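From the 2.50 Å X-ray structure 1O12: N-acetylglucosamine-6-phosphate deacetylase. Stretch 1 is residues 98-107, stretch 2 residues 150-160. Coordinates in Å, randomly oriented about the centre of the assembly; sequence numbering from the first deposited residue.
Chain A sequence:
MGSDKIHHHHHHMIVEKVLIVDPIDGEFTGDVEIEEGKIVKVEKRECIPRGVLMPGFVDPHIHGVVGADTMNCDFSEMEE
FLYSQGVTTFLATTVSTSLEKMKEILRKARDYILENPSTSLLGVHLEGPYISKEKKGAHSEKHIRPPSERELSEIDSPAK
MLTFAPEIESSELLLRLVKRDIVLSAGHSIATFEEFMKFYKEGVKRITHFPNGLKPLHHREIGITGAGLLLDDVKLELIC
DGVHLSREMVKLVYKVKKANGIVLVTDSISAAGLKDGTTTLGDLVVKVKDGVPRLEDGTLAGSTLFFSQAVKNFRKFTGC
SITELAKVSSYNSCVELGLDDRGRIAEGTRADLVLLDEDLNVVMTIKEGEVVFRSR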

# COMPACT_ATOMS: atom_id res chain seq x y z
N SER A 98 -36.04 -1.22 -2.05
CA SER A 98 -36.93 -1.05 -3.21
C SER A 98 -36.95 0.38 -3.77
O SER A 98 -36.70 1.33 -3.05
CB SER A 98 -38.36 -1.47 -2.84
OG SER A 98 -38.83 -0.84 -1.66
N LEU A 99 -37.24 0.52 -5.06
CA LEU A 99 -37.34 1.84 -5.66
C LEU A 99 -38.41 2.61 -4.86
O LEU A 99 -38.37 3.83 -4.76
CB LEU A 99 -37.78 1.76 -7.13
CG LEU A 99 -37.13 2.73 -8.14
CD1 LEU A 99 -37.93 2.75 -9.44
CD2 LEU A 99 -37.07 4.12 -7.57
N GLU A 100 -39.35 1.87 -4.28
CA GLU A 100 -40.40 2.51 -3.52
C GLU A 100 -39.87 3.17 -2.25
O GLU A 100 -40.07 4.36 -2.05
CB GLU A 100 -41.48 1.50 -3.17
CG GLU A 100 -42.87 1.93 -3.60
CD GLU A 100 -43.37 3.20 -2.88
OE1 GLU A 100 -42.90 4.32 -3.22
OE2 GLU A 100 -44.24 3.06 -1.98
N LYS A 101 -39.21 2.40 -1.40
CA LYS A 101 -38.65 2.93 -0.16
C LYS A 101 -37.77 4.12 -0.48
O LYS A 101 -37.84 5.15 0.17
CB LYS A 101 -37.81 1.86 0.55
CG LYS A 101 -38.64 0.80 1.23
CD LYS A 101 -39.60 1.44 2.22
CE LYS A 101 -38.86 2.38 3.19
NZ LYS A 101 -37.76 1.65 3.87
N MSE A 102 -36.93 3.95 -1.49
CA MSE A 102 -36.02 4.97 -1.96
C MSE A 102 -36.76 6.30 -2.18
O MSE A 102 -36.40 7.32 -1.58
CB MSE A 102 -35.40 4.50 -3.28
CG MSE A 102 -33.89 4.52 -3.36
SE MSE A 102 -33.29 3.15 -4.67
CE MSE A 102 -33.02 1.63 -3.45
N LYS A 103 -37.79 6.30 -3.04
CA LYS A 103 -38.56 7.50 -3.34
C LYS A 103 -39.13 8.11 -2.08
O LYS A 103 -39.14 9.33 -1.94
CB LYS A 103 -39.72 7.21 -4.30
CG LYS A 103 -39.31 6.70 -5.69
CD LYS A 103 -40.22 7.30 -6.79
CE LYS A 103 -41.72 7.10 -6.49
NZ LYS A 103 -42.65 8.07 -7.18
N GLU A 104 -39.59 7.26 -1.16
CA GLU A 104 -40.16 7.73 0.10
C GLU A 104 -39.09 8.33 1.02
O GLU A 104 -39.34 9.31 1.72
CB GLU A 104 -40.87 6.59 0.84
CG GLU A 104 -41.56 7.01 2.16
CD GLU A 104 -41.18 6.12 3.36
OE1 GLU A 104 -41.55 6.44 4.52
OE2 GLU A 104 -40.50 5.09 3.14
N ILE A 105 -37.90 7.74 1.04
CA ILE A 105 -36.86 8.28 1.90
C ILE A 105 -36.35 9.62 1.33
O ILE A 105 -36.14 10.58 2.08
CB ILE A 105 -35.72 7.27 2.07
CG1 ILE A 105 -36.24 6.12 2.94
CG2 ILE A 105 -34.51 7.94 2.73
CD1 ILE A 105 -35.46 4.87 2.87
N LEU A 106 -36.19 9.68 0.00
CA LEU A 106 -35.76 10.92 -0.62
C LEU A 106 -36.85 11.99 -0.41
O LEU A 106 -36.54 13.16 -0.16
CB LEU A 106 -35.52 10.69 -2.11
CG LEU A 106 -34.26 9.87 -2.43
CD1 LEU A 106 -34.18 9.61 -3.94
CD2 LEU A 106 -32.98 10.61 -1.95
N ARG A 107 -38.11 11.59 -0.46
CA ARG A 107 -39.22 12.52 -0.31
C ARG A 107 -39.32 13.12 1.09
O ARG A 107 -39.54 14.33 1.23
CB ARG A 107 -40.53 11.82 -0.69
CG ARG A 107 -41.77 12.69 -0.73
CD ARG A 107 -42.96 11.90 -1.28
NE ARG A 107 -43.25 10.70 -0.48
CZ ARG A 107 -43.21 9.44 -0.94
NH1 ARG A 107 -42.88 9.17 -2.22
NH2 ARG A 107 -43.48 8.43 -0.10
N ARG A 150 -35.23 3.64 -16.04
CA ARG A 150 -36.45 3.88 -15.27
C ARG A 150 -36.14 4.32 -13.84
O ARG A 150 -36.83 5.17 -13.28
CB ARG A 150 -37.29 2.60 -15.24
CG ARG A 150 -38.55 2.63 -14.34
CD ARG A 150 -39.23 1.24 -14.35
NE ARG A 150 -39.37 0.74 -15.72
CZ ARG A 150 -39.87 -0.46 -16.07
NH1 ARG A 150 -40.28 -1.33 -15.15
NH2 ARG A 150 -39.95 -0.78 -17.37
N GLU A 151 -35.11 3.74 -13.23
CA GLU A 151 -34.78 4.14 -11.87
C GLU A 151 -33.91 5.39 -11.86
O GLU A 151 -34.06 6.26 -11.00
CB GLU A 151 -34.09 3.00 -11.11
CG GLU A 151 -35.03 1.89 -10.73
CD GLU A 151 -34.34 0.75 -10.01
OE1 GLU A 151 -33.93 0.94 -8.84
OE2 GLU A 151 -34.19 -0.33 -10.63
N LEU A 152 -33.01 5.50 -12.82
CA LEU A 152 -32.15 6.65 -12.86
C LEU A 152 -32.98 7.92 -12.74
O LEU A 152 -32.54 8.92 -12.15
CB LEU A 152 -31.38 6.66 -14.17
CG LEU A 152 -30.23 7.67 -14.15
CD1 LEU A 152 -29.08 7.07 -13.29
CD2 LEU A 152 -29.75 7.99 -15.58
N SER A 153 -34.21 7.89 -13.27
CA SER A 153 -35.08 9.07 -13.24
C SER A 153 -35.64 9.44 -11.86
O SER A 153 -36.19 10.52 -11.70
CB SER A 153 -36.25 8.90 -14.22
OG SER A 153 -37.32 8.15 -13.66
N GLU A 154 -35.52 8.56 -10.89
CA GLU A 154 -36.01 8.87 -9.55
C GLU A 154 -34.89 9.35 -8.62
O GLU A 154 -35.15 9.73 -7.49
CB GLU A 154 -36.69 7.65 -8.94
CG GLU A 154 -37.91 7.15 -9.68
CD GLU A 154 -39.00 8.18 -9.75
OE1 GLU A 154 -39.62 8.28 -10.82
OE2 GLU A 154 -39.25 8.89 -8.74
N ILE A 155 -33.65 9.35 -9.09
CA ILE A 155 -32.52 9.76 -8.24
C ILE A 155 -32.09 11.19 -8.51
O ILE A 155 -31.53 11.49 -9.56
CB ILE A 155 -31.31 8.84 -8.45
CG1 ILE A 155 -31.70 7.39 -8.16
CG2 ILE A 155 -30.19 9.28 -7.56
CD1 ILE A 155 -30.59 6.35 -8.46
N ASP A 156 -32.31 12.05 -7.52
CA ASP A 156 -31.96 13.45 -7.64
C ASP A 156 -32.04 14.06 -6.23
O ASP A 156 -32.26 13.35 -5.25
CB ASP A 156 -32.96 14.14 -8.59
CG ASP A 156 -32.44 15.48 -9.15
OD1 ASP A 156 -33.06 15.99 -10.13
OD2 ASP A 156 -31.43 16.02 -8.63
N SER A 157 -31.89 15.38 -6.14
CA SER A 157 -31.94 16.04 -4.85
C SER A 157 -33.18 15.48 -4.17
O SER A 157 -34.22 15.38 -4.81
CB SER A 157 -32.06 17.56 -5.03
OG SER A 157 -31.61 18.24 -3.88
N PRO A 158 -33.09 15.16 -2.87
CA PRO A 158 -31.91 15.32 -2.02
C PRO A 158 -30.83 14.22 -1.96
O PRO A 158 -30.13 14.09 -0.97
CB PRO A 158 -32.53 15.60 -0.65
CG PRO A 158 -33.70 14.69 -0.65
CD PRO A 158 -34.28 14.85 -2.06
N ALA A 159 -30.70 13.41 -3.00
CA ALA A 159 -29.63 12.42 -2.99
C ALA A 159 -28.36 13.27 -3.12
O ALA A 159 -28.34 14.25 -3.86
CB ALA A 159 -29.75 11.48 -4.18
N LYS A 160 -27.31 12.89 -2.40
CA LYS A 160 -26.07 13.65 -2.46
C LYS A 160 -24.89 12.78 -2.79
O LYS A 160 -23.88 13.26 -3.26
CB LYS A 160 -25.82 14.36 -1.14
CG LYS A 160 -26.82 15.49 -0.89
CD LYS A 160 -26.72 16.60 -1.93
CE LYS A 160 -27.86 17.62 -1.82
NZ LYS A 160 -27.88 18.65 -2.90

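The contact between the two stretches is mainly one of packed side chains. No hydrogen bond crosses it, and the two sides together bury 458 Å². One side is a helix running from Leu 99 past Arg 107. Its residues Leu 99, Lys 103 and Leu 106 are spaced three or four apart, about one turn each, so they fall on one flank and meet the second stretch in order: Glu 151, then Glu 154, then Pro 158.

Apolar packing centres on Leu 106, which has the largest area covered by the other stretch. Its CA-to-CB bond points sideways, but the end of the side chain comes nearer. CD2 of Leu 106 lies 4.0 Å from CB of Ala 159 and 4.3 Å from CG of Pro 158. These are ordinary van der Waals distances. The backbone takes part as well: O of Leu 106 is 3.3 Å from CG of Pro 158, and CD1 of Leu 106 is 3.7 Å from O of Glu 154. Pro 158 follows a cis peptide bond.

Leu 99 points toward the second stretch and packs against the aliphatic parts of two glutamates. Its CD1 is 3.3 Å from CG of Glu 151, a tight approach. Its CD2 is 3.8 Å from CG of Glu 154. The methylene groups of these acids can therefore pack against leucine while their carboxylates engage other groups. Both carboxylate oxygens of Glu 151 are hydrogen-bonded elsewhere in the structure.

One charged pair spans the contact. NZ of Lys 103 and OE2 of Glu 154 form a long salt bridge at 3.8 Å. The position of OE2 is less sure, because it sits too close to a neighbour in the model. The attraction is plausible, but its exact geometry should not be pressed.

Each stretch also has hydrogen bonds of its own. Ser 98 caps the helix: its OG accepts from N of Lys 101 at 3.3 Å. Backbone bonds follow along the helix, including N of Leu 106 to O of Met 102 at 2.8 Å. In the second stretch, a type I turn runs from Leu 152 to Ile 155, with N of Ile 155 bonded to O of Leu 152 at 3.3 Å. Further on, N of Ala 159 donates to O of Asp 156 at 2.7 Å. This bond spans the segment containing Pro 158, beside Leu 106.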